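Local coordinates for protein (cytochrome C2) (Blastochloris viridis, PDB 1CO6) that carries electrons through a covalently bound heme c, acting as the electron donor to oxidized bacteriochlorophyll in photophosphorylation, at residues G33-T41 with K52-F63. Sequence-based numbering, arbitrary orientation.
Sequences GLFGRHSGT and KNSGITWTEEVF. With HEC (heme c), chain B.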
# COMPACT_ATOMS: atom_id res chain seq x y z
N GLY A 33 -8.08 3.23 -2.91
CA GLY A 33 -8.68 3.62 -1.63
C GLY A 33 -7.93 3.09 -0.43
O GLY A 33 -8.54 2.67 0.56
N LEU A 34 -6.61 3.09 -0.42
CA LEU A 34 -5.85 2.59 0.71
C LEU A 34 -5.99 3.40 2.00
O LEU A 34 -6.26 2.78 3.08
CB LEU A 34 -4.36 2.41 0.30
CG LEU A 34 -3.50 2.01 1.49
CD1 LEU A 34 -3.67 0.53 1.90
CD2 LEU A 34 -2.04 2.26 1.12
N PHE A 35 -5.77 4.72 1.96
CA PHE A 35 -5.78 5.49 3.23
C PHE A 35 -7.16 5.53 3.88
O PHE A 35 -8.10 5.90 3.18
CB PHE A 35 -5.13 6.87 3.03
CG PHE A 35 -3.69 6.69 2.57
CD1 PHE A 35 -2.75 6.19 3.48
CD2 PHE A 35 -3.33 7.01 1.26
CE1 PHE A 35 -1.44 5.99 3.07
CE2 PHE A 35 -1.99 6.81 0.82
CZ PHE A 35 -1.08 6.29 1.74
N GLY A 36 -7.19 5.20 5.16
CA GLY A 36 -8.43 5.19 5.95
C GLY A 36 -8.97 3.80 6.10
O GLY A 36 -9.78 3.54 7.01
N ARG A 37 -8.52 2.90 5.20
CA ARG A 37 -9.05 1.50 5.27
C ARG A 37 -8.36 0.68 6.36
O ARG A 37 -7.20 0.95 6.72
CB ARG A 37 -9.06 0.95 3.87
CG ARG A 37 -7.97 -0.00 3.40
CD ARG A 37 -8.44 -0.59 2.04
NE ARG A 37 -7.35 -1.47 1.63
CZ ARG A 37 -6.76 -1.57 0.42
NH1 ARG A 37 -5.74 -2.44 0.21
NH2 ARG A 37 -7.14 -0.81 -0.62
N HIS A 38 -9.11 -0.25 6.95
CA HIS A 38 -8.62 -1.19 7.99
C HIS A 38 -7.83 -2.28 7.27
O HIS A 38 -8.16 -2.69 6.14
CB HIS A 38 -9.79 -1.78 8.83
CG HIS A 38 -10.32 -0.75 9.78
ND1 HIS A 38 -10.29 -0.84 11.14
CD2 HIS A 38 -10.85 0.50 9.51
CE1 HIS A 38 -10.80 0.28 11.67
NE2 HIS A 38 -11.14 1.11 10.70
N SER A 39 -6.76 -2.72 7.87
CA SER A 39 -5.94 -3.77 7.19
C SER A 39 -6.74 -5.06 7.04
O SER A 39 -7.63 -5.36 7.86
CB SER A 39 -4.62 -4.03 7.91
OG SER A 39 -4.84 -4.49 9.22
N GLY A 40 -6.37 -5.82 6.04
CA GLY A 40 -6.98 -7.12 5.77
C GLY A 40 -8.41 -7.11 5.34
O GLY A 40 -9.10 -8.14 5.61
N THR A 41 -8.90 -6.08 4.66
CA THR A 41 -10.30 -6.09 4.26
C THR A 41 -10.58 -6.16 2.79
O THR A 41 -11.81 -6.21 2.56
CB THR A 41 -11.05 -4.92 5.04
OG1 THR A 41 -10.66 -3.63 4.51
CG2 THR A 41 -10.79 -4.97 6.56
N LYS A 52 -4.34 -9.47 8.74
CA LYS A 52 -5.75 -9.45 9.05
C LYS A 52 -6.13 -9.15 10.49
O LYS A 52 -7.10 -8.43 10.70
CB LYS A 52 -6.26 -10.87 8.74
CG LYS A 52 -7.69 -11.15 8.38
CD LYS A 52 -7.71 -12.57 7.78
CE LYS A 52 -7.07 -13.69 8.57
NZ LYS A 52 -6.30 -14.63 7.69
N ASN A 53 -5.41 -9.73 11.43
CA ASN A 53 -5.67 -9.55 12.87
C ASN A 53 -4.84 -8.44 13.51
O ASN A 53 -4.95 -8.26 14.73
CB ASN A 53 -5.47 -10.87 13.64
CG ASN A 53 -6.39 -11.96 13.08
OD1 ASN A 53 -7.53 -11.78 12.63
ND2 ASN A 53 -5.85 -13.20 13.02
N SER A 54 -4.09 -7.67 12.73
CA SER A 54 -3.22 -6.63 13.29
C SER A 54 -3.94 -5.48 13.94
O SER A 54 -3.27 -4.80 14.77
CB SER A 54 -2.30 -6.08 12.20
OG SER A 54 -3.01 -5.26 11.25
N GLY A 55 -5.14 -5.20 13.52
CA GLY A 55 -5.92 -4.05 14.07
C GLY A 55 -5.45 -2.72 13.52
O GLY A 55 -5.75 -1.63 14.07
N ILE A 56 -4.71 -2.75 12.41
CA ILE A 56 -4.21 -1.48 11.87
C ILE A 56 -5.25 -0.81 10.98
O ILE A 56 -6.03 -1.40 10.23
CB ILE A 56 -2.90 -1.73 11.02
CG1 ILE A 56 -1.69 -1.91 11.94
CG2 ILE A 56 -2.63 -0.69 9.91
CD1 ILE A 56 -0.43 -2.38 11.17
N THR A 57 -5.18 0.52 11.09
CA THR A 57 -5.98 1.39 10.21
C THR A 57 -4.89 2.12 9.39
O THR A 57 -3.97 2.71 10.01
CB THR A 57 -6.95 2.38 10.93
OG1 THR A 57 -7.85 1.48 11.63
CG2 THR A 57 -7.67 3.29 9.92
N TRP A 58 -5.01 2.12 8.07
CA TRP A 58 -3.98 2.77 7.24
C TRP A 58 -4.08 4.28 7.12
O TRP A 58 -4.73 4.80 6.21
CB TRP A 58 -3.93 2.14 5.83
CG TRP A 58 -3.54 0.70 5.88
CD1 TRP A 58 -4.33 -0.36 5.59
CD2 TRP A 58 -2.25 0.18 6.22
NE1 TRP A 58 -3.59 -1.52 5.70
CE2 TRP A 58 -2.32 -1.22 6.07
CE3 TRP A 58 -1.03 0.77 6.60
CZ2 TRP A 58 -1.24 -2.06 6.36
CZ3 TRP A 58 0.04 -0.05 6.88
CH2 TRP A 58 -0.04 -1.44 6.72
N THR A 59 -3.41 4.92 8.02
CA THR A 59 -3.30 6.39 8.05
C THR A 59 -1.96 6.60 7.36
O THR A 59 -1.19 5.62 7.22
CB THR A 59 -3.27 6.92 9.54
OG1 THR A 59 -2.07 6.39 10.17
CG2 THR A 59 -4.52 6.58 10.38
N GLU A 60 -1.68 7.85 7.02
CA GLU A 60 -0.39 8.22 6.41
C GLU A 60 0.79 7.93 7.30
O GLU A 60 1.79 7.38 6.79
CB GLU A 60 -0.31 9.68 6.00
CG GLU A 60 -1.08 10.09 4.76
CD GLU A 60 -0.70 11.46 4.24
OE1 GLU A 60 0.40 11.98 4.41
OE2 GLU A 60 -1.65 11.97 3.62
N GLU A 61 0.67 8.26 8.58
CA GLU A 61 1.79 8.04 9.55
C GLU A 61 2.11 6.55 9.70
O GLU A 61 3.29 6.14 9.68
CB GLU A 61 1.39 8.72 10.84
CG GLU A 61 1.99 8.63 12.20
CD GLU A 61 1.10 8.93 13.38
OE1 GLU A 61 1.34 9.64 14.37
OE2 GLU A 61 -0.02 8.35 13.27
N VAL A 62 1.05 5.75 9.85
CA VAL A 62 1.21 4.28 9.96
C VAL A 62 1.76 3.73 8.62
O VAL A 62 2.67 2.84 8.70
CB VAL A 62 -0.09 3.58 10.39
CG1 VAL A 62 0.06 2.05 10.28
CG2 VAL A 62 -0.57 4.02 11.78
N PHE A 63 1.30 4.24 7.49
CA PHE A 63 1.84 3.74 6.19
C PHE A 63 3.35 4.01 6.12
O PHE A 63 4.19 3.21 5.70
CB PHE A 63 1.11 4.35 5.00
CG PHE A 63 1.69 4.05 3.64
CD1 PHE A 63 1.32 2.84 3.01
CD2 PHE A 63 2.55 4.91 3.00
CE1 PHE A 63 1.80 2.53 1.72
CE2 PHE A 63 3.11 4.60 1.74
CZ PHE A 63 2.69 3.41 1.10
FE HEC B . 2.67 -4.81 -0.61
CHA HEC B . 0.25 -5.93 1.41
CHB HEC B . 1.80 -1.57 0.10
CHC HEC B . 5.34 -3.66 -2.50
CHD HEC B . 3.28 -8.03 -1.71
NA HEC B . 1.26 -3.91 0.53
C1A HEC B . 0.41 -4.55 1.43
C2A HEC B . -0.25 -3.56 2.24
C3A HEC B . 0.20 -2.36 1.86
C4A HEC B . 1.17 -2.54 0.80
CMA HEC B . -0.17 -0.97 2.43
CAA HEC B . -1.37 -3.87 3.28
CBA HEC B . -2.71 -3.99 2.49
CGA HEC B . -3.97 -4.21 3.28
O1A HEC B . -3.88 -4.25 4.50
O2A HEC B . -5.00 -4.34 2.58
NB HEC B . 3.39 -3.02 -1.11
C1B HEC B . 2.84 -1.78 -0.76
C2B HEC B . 3.64 -0.74 -1.36
C3B HEC B . 4.63 -1.32 -2.04
C4B HEC B . 4.49 -2.74 -1.93
CMB HEC B . 3.30 0.75 -1.17
CAB HEC B . 5.71 -0.55 -2.88
CBB HEC B . 6.67 0.13 -2.10
NC HEC B . 4.03 -5.68 -1.84
C1C HEC B . 5.05 -5.03 -2.50
C2C HEC B . 5.79 -6.02 -3.26
C3C HEC B . 5.26 -7.22 -3.02
C4C HEC B . 4.12 -7.03 -2.15
CMC HEC B . 7.02 -5.69 -4.13
CAC HEC B . 5.69 -8.59 -3.68
CBC HEC B . 7.01 -9.06 -3.57
ND HEC B . 1.87 -6.62 -0.25
C1D HEC B . 2.31 -7.85 -0.75
C2D HEC B . 1.55 -8.91 -0.08
C3D HEC B . 0.70 -8.33 0.76
C4D HEC B . 0.90 -6.91 0.69
CMD HEC B . 1.77 -10.41 -0.39
CAD HEC B . -0.27 -9.01 1.76
CBD HEC B . 0.39 -9.10 3.17
CGD HEC B . -0.22 -10.16 4.07
O1D HEC B . 0.54 -10.39 5.06
O2D HEC B . -1.33 -10.69 3.82
O HOH W 1 -8.59 -2.40 12.18
O HOH W 2 -9.23 -7.34 8.91
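The indole of W58 packs one face on L34 and turns its NE1 to a propionate of heme c. From the backbone outward, its CB rests near L34 O and R37 O; chi1 of -63° sets CG beside the backbone N, which keeps CD1 close to R37 O. CD1 also meets L34 CD1, which lies over one face of the five-membered ring in a CH-pi contact; the heme methyl CMA covers that same face near its rim, and I56 CG2 sits over the centre of the opposite one. NE1 donates to HEC O1A at 3.0 Å, bending to 150° at the hydrogen, while CZ2 touches HEC CAA. The guanidinium of R37 meets the other oxygen edge-on, NH1 to HEC O2A at 3.1 Å and nearly straight; the same NH1 also bonds V30 O. G40 N adds a weak bond to O1A. The positive charge of R37 would be expected to stabilise an ionised propionate.

Alongside these side chains the two backbones run antiparallel. W58 N to R37 O and S39 N to I56 O, both 2.8 Å, flank the non-hydrogen-bonded pair H38 and T57. Nearer F35, G36 N reaches W58 O at 2.7 Å. Beyond S39 N, S39 OG lies 2.8 Å from S54 OG, with N51 O in hydrogen-bonding reach of both; I56 N donates to S54 OG, an ST turn. T57 OG1 sits over one face of the H38 imidazole. At the other end, F35 directs its edge at the face of F63 in a T-shaped pair, planes at 82°, and L34 CD2 packs against F63 CD1.

Together the segments wall the heme pocket beside this propionate: the loop follows helix 3-14 and precedes helix 49-52 in sequence, W58 meets Y66 of helix 60-68 edge-to-face, and F63 on that helix packs against L93 and I94 of helix 87-98.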